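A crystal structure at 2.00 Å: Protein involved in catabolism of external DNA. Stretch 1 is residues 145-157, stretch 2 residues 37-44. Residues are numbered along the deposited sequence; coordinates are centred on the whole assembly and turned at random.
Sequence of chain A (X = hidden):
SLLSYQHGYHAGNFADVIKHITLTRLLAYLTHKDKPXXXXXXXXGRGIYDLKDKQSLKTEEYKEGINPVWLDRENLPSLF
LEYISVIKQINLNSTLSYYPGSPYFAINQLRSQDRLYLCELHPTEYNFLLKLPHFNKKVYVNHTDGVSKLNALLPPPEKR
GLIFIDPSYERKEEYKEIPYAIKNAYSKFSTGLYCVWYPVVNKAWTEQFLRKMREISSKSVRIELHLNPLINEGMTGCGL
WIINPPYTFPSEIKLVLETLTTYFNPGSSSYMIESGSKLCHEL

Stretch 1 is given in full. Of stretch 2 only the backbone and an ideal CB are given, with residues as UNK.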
ATOM      1  N   ASP A 145      18.493  -1.957   0.851  1.00 16.58           N
ATOM      2  CA  ASP A 145      17.723  -0.878   1.422  1.00 16.55           C
ATOM      3  C   ASP A 145      16.899  -0.215   0.326  1.00 15.35           C
ATOM      4  O   ASP A 145      17.436   0.590  -0.456  1.00 13.66           O
ATOM      5  CB  ASP A 145      18.665   0.163   2.031  1.00 17.55           C
ATOM      6  CG  ASP A 145      17.931   1.173   2.876  1.00 21.24           C
ATOM      7  OD1 ASP A 145      16.754   1.467   2.584  1.00 22.00           O
ATOM      8  OD2 ASP A 145      18.543   1.663   3.853  1.00 28.02           O
ATOM      9  N   GLY A 146      15.605  -0.536   0.266  1.00 13.11           N
ATOM     10  CA  GLY A 146      14.730   0.044  -0.783  1.00 13.14           C
ATOM     11  C   GLY A 146      14.678   1.568  -0.829  1.00 13.16           C
ATOM     12  O   GLY A 146      14.621   2.153  -1.891  1.00 12.61           O
ATOM     13  N   VAL A 147      14.703   2.207   0.338  1.00 14.17           N
ATOM     14  CA  VAL A 147      14.620   3.662   0.433  1.00 15.08           C
ATOM     15  C   VAL A 147      15.840   4.327  -0.250  1.00 17.56           C
ATOM     16  O   VAL A 147      15.692   5.315  -0.968  1.00 17.13           O
ATOM     17  CB  VAL A 147      14.436   4.107   1.916  1.00 15.93           C
ATOM     18  CG1 VAL A 147      14.438   5.649   2.057  1.00 14.04           C
ATOM     19  CG2 VAL A 147      13.093   3.554   2.451  1.00 13.17           C
ATOM     20  N   SER A 148      17.021   3.734  -0.050  1.00 18.91           N
ATOM     21  CA  SER A 148      18.243   4.161  -0.717  1.00 21.27           C
ATOM     22  C   SER A 148      18.166   3.926  -2.225  1.00 21.73           C
ATOM     23  O   SER A 148      18.718   4.703  -2.984  1.00 22.69           O
ATOM     24  CB  SER A 148      19.485   3.495  -0.073  1.00 21.03           C
ATOM     25  OG  SER A 148      19.675   2.159  -0.546  1.00 26.20           O
ATOM     26  N   LYS A 149      17.431   2.907  -2.662  1.00 22.86           N
ATOM     27  CA  LYS A 149      17.284   2.603  -4.095  1.00 23.88           C
ATOM     28  C   LYS A 149      16.479   3.596  -4.913  1.00 25.33           C
ATOM     29  O   LYS A 149      16.664   3.675  -6.145  1.00 26.21           O
ATOM     30  CB  LYS A 149      16.675   1.214  -4.319  1.00 24.16           C
ATOM     31  CG  LYS A 149      17.674   0.095  -4.324  1.00 23.10           C
ATOM     32  CD  LYS A 149      18.613   0.208  -5.499  1.00 24.65           C
ATOM     33  CE  LYS A 149      19.653  -0.895  -5.492  1.00 27.40           C
ATOM     34  NZ  LYS A 149      20.656  -0.621  -6.558  1.00 30.14           N
ATOM     35  N   LEU A 150      15.571   4.326  -4.261  1.00 25.07           N
ATOM     36  CA  LEU A 150      14.810   5.366  -4.939  1.00 25.14           C
ATOM     37  C   LEU A 150      15.717   6.249  -5.824  1.00 25.40           C
ATOM     38  O   LEU A 150      15.420   6.496  -7.004  1.00 25.82           O
ATOM     39  CB  LEU A 150      14.047   6.216  -3.926  1.00 24.90           C
ATOM     40  CG  LEU A 150      12.831   5.577  -3.256  1.00 25.48           C
ATOM     41  CD1 LEU A 150      12.210   6.526  -2.252  1.00 25.37           C
ATOM     42  CD2 LEU A 150      11.791   5.176  -4.315  1.00 25.09           C
ATOM     43  N   ASN A 151      16.839   6.687  -5.260  1.00 24.34           N
ATOM     44  CA  ASN A 151      17.749   7.574  -5.949  1.00 23.97           C
ATOM     45  C   ASN A 151      18.352   6.961  -7.222  1.00 22.75           C
ATOM     46  O   ASN A 151      18.500   7.645  -8.222  1.00 21.91           O
ATOM     47  CB  ASN A 151      18.827   8.023  -4.953  1.00 25.06           C
ATOM     48  CG  ASN A 151      19.831   9.019  -5.540  1.00 28.32           C
ATOM     49  OD1 ASN A 151      21.058   8.845  -5.361  1.00 33.04           O
ATOM     50  ND2 ASN A 151      19.334  10.082  -6.202  1.00 27.01           N
ATOM     51  N   ALA A 152      18.650   5.661  -7.192  1.00 21.40           N
ATOM     52  CA  ALA A 152      19.350   4.986  -8.291  1.00 20.04           C
ATOM     53  C   ALA A 152      18.456   4.587  -9.463  1.00 19.29           C
ATOM     54  O   ALA A 152      18.941   4.477 -10.610  1.00 19.46           O
ATOM     55  CB  ALA A 152      20.071   3.747  -7.765  1.00 20.08           C
ATOM     56  N   LEU A 153      17.169   4.347  -9.175  1.00 16.72           N
ATOM     57  CA  LEU A 153      16.266   3.681 -10.113  1.00 15.06           C
ATOM     58  C   LEU A 153      15.305   4.614 -10.818  1.00 14.89           C
ATOM     59  O   LEU A 153      14.578   4.170 -11.698  1.00 13.44           O
ATOM     60  CB  LEU A 153      15.447   2.586  -9.406  1.00 16.13           C
ATOM     61  CG  LEU A 153      16.260   1.452  -8.763  1.00 16.88           C
ATOM     62  CD1 LEU A 153      15.350   0.510  -8.048  1.00 19.75           C
ATOM     63  CD2 LEU A 153      17.072   0.701  -9.806  1.00 18.85           C
ATOM     64  N   LEU A 154      15.302   5.898 -10.442  1.00 13.87           N
ATOM     65  CA  LEU A 154      14.351   6.859 -11.001  1.00 13.83           C
ATOM     66  C   LEU A 154      15.121   8.030 -11.639  1.00 14.51           C
ATOM     67  O   LEU A 154      16.205   8.386 -11.143  1.00 14.63           O
ATOM     68  CB  LEU A 154      13.375   7.344  -9.919  1.00 13.35           C
ATOM     69  CG  LEU A 154      12.532   6.294  -9.179  1.00 12.99           C
ATOM     70  CD1 LEU A 154      11.696   6.946  -8.090  1.00 11.80           C
ATOM     71  CD2 LEU A 154      11.597   5.542 -10.137  1.00 12.23           C
ATOM     72  N   PRO A 155      14.629   8.566 -12.782  1.00 13.96           N
ATOM     73  CA  PRO A 155      13.476   8.119 -13.565  1.00 13.89           C
ATOM     74  C   PRO A 155      13.769   6.803 -14.286  1.00 13.35           C
ATOM     75  O   PRO A 155      14.906   6.585 -14.717  1.00 13.23           O
ATOM     76  CB  PRO A 155      13.283   9.242 -14.588  1.00 14.02           C
ATOM     77  CG  PRO A 155      14.666   9.843 -14.751  1.00 15.29           C
ATOM     78  CD  PRO A 155      15.319   9.712 -13.412  1.00 14.91           C
ATOM     79  N   PRO A 156      12.762   5.919 -14.406  1.00 12.64           N
ATOM     80  CA  PRO A 156      13.000   4.626 -15.032  1.00 12.12           C
ATOM     81  C   PRO A 156      12.938   4.768 -16.547  1.00 12.28           C
ATOM     82  O   PRO A 156      12.272   5.688 -17.039  1.00 11.11           O
ATOM     83  CB  PRO A 156      11.813   3.769 -14.545  1.00 12.30           C
ATOM     84  CG  PRO A 156      10.716   4.743 -14.304  1.00 11.85           C
ATOM     85  CD  PRO A 156      11.354   6.090 -13.983  1.00 12.30           C
ATOM     86  N   PRO A 157      13.602   3.846 -17.291  1.00 12.98           N
ATOM     87  CA  PRO A 157      13.528   3.868 -18.763  1.00 13.39           C
ATOM     88  C   PRO A 157      12.107   3.809 -19.289  1.00 13.81           C
ATOM     89  O   PRO A 157      11.837   4.401 -20.319  1.00 15.64           O
ATOM     90  CB  PRO A 157      14.332   2.617 -19.192  1.00 14.13           C
ATOM     91  CG  PRO A 157      14.454   1.762 -17.923  1.00 13.84           C
ATOM     92  CD  PRO A 157      14.439   2.741 -16.783  1.00 12.36           C
ATOM     93  N   UNK A  37       5.027  -0.203 -17.435  1.00 10.86           N
ATOM     94  CA  UNK A  37       5.050   0.478 -16.161  1.00  9.94           C
ATOM     95  C   UNK A  37       6.200  -0.106 -15.359  1.00  8.97           C
ATOM     96  O   UNK A  37       6.406  -1.342 -15.327  1.00  8.84           O
ATOM     97  CB  UNK A  37       3.717   0.340 -15.422  1.00  9.94           C
ATOM     98  N   UNK A  38       6.983   0.772 -14.736  1.00  7.95           N
ATOM     99  CA  UNK A  38       7.918   0.351 -13.698  1.00  7.04           C
ATOM    100  C   UNK A  38       7.177   0.321 -12.343  1.00  7.25           C
ATOM    101  O   UNK A  38       6.570   1.327 -11.938  1.00  6.07           O
ATOM    102  CB  UNK A  38       9.128   1.286 -13.644  1.00  7.04           C
ATOM    103  N   UNK A  39       7.233  -0.809 -11.649  1.00  5.76           N
ATOM    104  CA  UNK A  39       6.601  -0.906 -10.343  1.00  6.58           C
ATOM    105  C   UNK A  39       7.721  -1.135  -9.331  1.00  5.96           C
ATOM    106  O   UNK A  39       8.434  -2.127  -9.408  1.00  5.33           O
ATOM    107  CB  UNK A  39       5.556  -2.023 -10.298  1.00  6.58           C
ATOM    108  N   UNK A  40       7.876  -0.194  -8.410  1.00  6.32           N
ATOM    109  CA  UNK A  40       8.936  -0.267  -7.388  1.00  6.98           C
ATOM    110  C   UNK A  40       8.365  -0.346  -5.967  1.00  7.49           C
ATOM    111  O   UNK A  40       7.593   0.547  -5.553  1.00  6.78           O
ATOM    112  CB  UNK A  40       9.858   0.949  -7.502  1.00  6.98           C
ATOM    113  N   UNK A  41       8.735  -1.399  -5.225  1.00  6.93           N
ATOM    114  CA  UNK A  41       8.449  -1.461  -3.802  1.00  8.44           C
ATOM    115  C   UNK A  41       9.700  -1.300  -2.996  1.00  8.64           C
ATOM    116  O   UNK A  41      10.678  -2.019  -3.205  1.00  9.98           O
ATOM    117  CB  UNK A  41       7.760  -2.779  -3.441  1.00  8.44           C
ATOM    118  N   UNK A  42       9.664  -0.378  -2.036  1.00  8.22           N
ATOM    119  CA  UNK A  42      10.828  -0.099  -1.178  1.00  7.82           C
ATOM    120  C   UNK A  42      10.920  -1.100   0.004  1.00  6.87           C
ATOM    121  O   UNK A  42      11.996  -1.367   0.520  1.00  6.25           O
ATOM    122  CB  UNK A  42      10.748   1.333  -0.645  1.00  7.82           C
ATOM    123  N   UNK A  43       9.790  -1.642   0.453  1.00  7.32           N
ATOM    124  CA  UNK A  43       9.770  -2.529   1.626  1.00  5.82           C
ATOM    125  C   UNK A  43       8.841  -3.710   1.283  1.00  7.62           C
ATOM    126  O   UNK A  43       7.654  -3.720   1.706  1.00  8.11           O
ATOM    127  CB  UNK A  43       9.300  -1.792   2.882  1.00  5.82           C
ATOM    128  N   UNK A  44       9.327  -4.691   0.523  1.00  6.27           N
ATOM    129  CA  UNK A  44       8.453  -5.754   0.021  1.00  8.24           C
ATOM    130  C   UNK A  44       8.032  -6.850   1.013  1.00  9.25           C
ATOM    131  O   UNK A  44       7.038  -7.544   0.777  1.00 11.18           O
ATOM    132  CB  UNK A  44       9.156  -6.429  -1.159  1.00  8.24           C
TER

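Stretch 2 runs as a strand over positions 38-41, and its direction makes an angle of 152° with that of the weakly bonded helix 146-153, so the two are roughly antiparallel, with axes 9.5 Å apart at closest. The low positions therefore meet the end of stretch 1 and the high positions its start.

Position 37 precedes the strand. Its CA-to-CB bond points away, and no atom of stretch 1 lies within 5.5 Å of the ideal CB, so stretch 1 sets little limit on the choice. The residue is Leu37, which makes no contact here.

Position 38 has extended angles (-86/126) and a CB directed toward stretch 1, with Pro156 CB 3.8 Å from the ideal CB. Leu153 and Leu154 border the space beyond. These surroundings are apolar, and a large aliphatic or aromatic side chain would suit them. The deposited residue is Phe38, with chi1 t. Its CD2 lies 3.6 Å from Pro156 CB, its CE2 4.0 Å from Leu154 CD2, and its CZ 4.2 Å from Leu153 CB. Leu154 CD2 sits at the ring edge, near the ring plane.

Position 39 is out of reach, as strand alternation predicts, and stretch 1 cannot discriminate among residues there. It is Tyr39, whose OH donates a hydrogen bond to the side chain at 41.

Position 40 (-118/123) points toward the helix again, yet nothing of stretch 1 comes within 5.5 Å of its ideal CB. That leaves a gap in front of the methyls of Leu150 and Leu153, which Leu, Ile or Met might bridge; a charge would find no partner in these methyls. The residue is Leu40, in the t, p rotamer. Its CD2 is 3.6 Å from Leu150 CD2 and its CD1 3.9 Å from Leu153 CD1.

Position 41 points away, leaving polar and apolar choices equally possible. It is Glu41, whose OE1 accepts from Tyr39 OH at 2.5 Å.

At position 42 the angles (-83/-28) leave the extended region. The CA is 3.9 Å from Gly146 CA, and the ideal CB is 3.9 Å from Gly146 C and 4.2 Å from Val147 N. A compact residue such as Ala, Ser, Thr or Val is the natural expectation. Thr42 is found, its CG2 3.9 Å from Leu150 CD2. The backbone comes closer still: Gly146 CA makes a CA-H...O contact of 3.3 Å with Thr42 O, and an ideal CB on Gly146 would lie 1.9 Å from that oxygen, a clash. A water donates to Thr42 O (2.7 Å) and accepts from Gly146 N (2.9 Å).

Position 43 (-137/80) has a sideways CB with nothing within 5.5 Å; a longer side chain could still reach Val147. His43 does so, its CE1 3.4 Å from Val147 CG2, while its ND1 shares a 3.0 Å hydrogen bond with Thr42 OG1.

Position 44 is out of reach, so stretch 1 offers no guide; it is Ser44.

Stretch 2 (37-44) LFYLETHS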
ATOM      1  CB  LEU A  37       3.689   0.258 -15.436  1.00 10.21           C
ATOM      2  CG  LEU A  37       3.483   0.795 -14.012  1.00 10.90           C
ATOM      3  CD1 LEU A  37       3.426   2.329 -13.974  1.00 10.23           C
ATOM      4  CD2 LEU A  37       2.203   0.229 -13.374  1.00 10.82           C
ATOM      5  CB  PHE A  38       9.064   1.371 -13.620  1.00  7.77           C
ATOM      6  CG  PHE A  38      10.127   1.029 -12.622  1.00  7.05           C
ATOM      7  CD1 PHE A  38      10.728  -0.223 -12.632  1.00  9.01           C
ATOM      8  CD2 PHE A  38      10.560   1.970 -11.703  1.00  9.52           C
ATOM      9  CE1 PHE A  38      11.723  -0.550 -11.747  1.00  8.09           C
ATOM     10  CE2 PHE A  38      11.583   1.638 -10.775  1.00 10.83           C
ATOM     11  CZ  PHE A  38      12.145   0.381 -10.794  1.00  8.71           C
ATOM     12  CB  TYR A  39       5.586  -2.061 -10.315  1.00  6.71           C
ATOM     13  CG  TYR A  39       5.027  -2.316  -8.940  1.00  7.33           C
ATOM     14  CD1 TYR A  39       3.991  -1.503  -8.425  1.00  9.84           C
ATOM     15  CD2 TYR A  39       5.520  -3.348  -8.138  1.00  6.17           C
ATOM     16  CE1 TYR A  39       3.472  -1.722  -7.155  1.00  8.29           C
ATOM     17  CE2 TYR A  39       4.984  -3.587  -6.842  1.00  7.28           C
ATOM     18  CZ  TYR A  39       3.975  -2.761  -6.375  1.00  9.00           C
ATOM     19  OH  TYR A  39       3.422  -2.950  -5.128  1.00  9.77           O
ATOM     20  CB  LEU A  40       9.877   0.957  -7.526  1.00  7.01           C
ATOM     21  CG  LEU A  40      10.904   1.196  -6.414  1.00  9.54           C
ATOM     22  CD1 LEU A  40      11.895   0.030  -6.371  1.00  7.94           C
ATOM     23  CD2 LEU A  40      11.615   2.476  -6.703  1.00 10.51           C
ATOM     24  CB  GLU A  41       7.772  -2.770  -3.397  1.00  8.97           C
ATOM     25  CG  GLU A  41       6.311  -2.861  -3.744  1.00 11.45           C
ATOM     26  CD  GLU A  41       5.715  -4.190  -3.280  1.00 13.84           C
ATOM     27  OE1 GLU A  41       4.726  -4.680  -3.865  1.00 10.89           O
ATOM     28  OE2 GLU A  41       6.277  -4.749  -2.322  1.00 17.67           O
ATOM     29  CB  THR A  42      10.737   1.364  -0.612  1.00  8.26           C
ATOM     30  OG1 THR A  42       9.413   1.575  -0.104  1.00  8.37           O
ATOM     31  CG2 THR A  42      10.963   2.437  -1.703  1.00  9.48           C
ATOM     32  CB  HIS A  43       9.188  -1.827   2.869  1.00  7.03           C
ATOM     33  CG  HIS A  43       9.925  -0.605   3.335  1.00  6.43           C
ATOM     34  ND1 HIS A  43       9.808   0.620   2.715  1.00  9.21           N
ATOM     35  CD2 HIS A  43      10.729  -0.405   4.410  1.00  9.35           C
ATOM     36  CE1 HIS A  43      10.536   1.519   3.368  1.00  9.86           C
ATOM     37  NE2 HIS A  43      11.114   0.920   4.395  1.00 10.15           N
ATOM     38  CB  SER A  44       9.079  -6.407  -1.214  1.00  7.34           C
ATOM     39  OG  SER A  44       9.358  -5.410  -2.167  1.00  8.52           O
TER
HETATM   40  O   HOH W   1      13.994  -2.058   2.148  1.00 17.84           O
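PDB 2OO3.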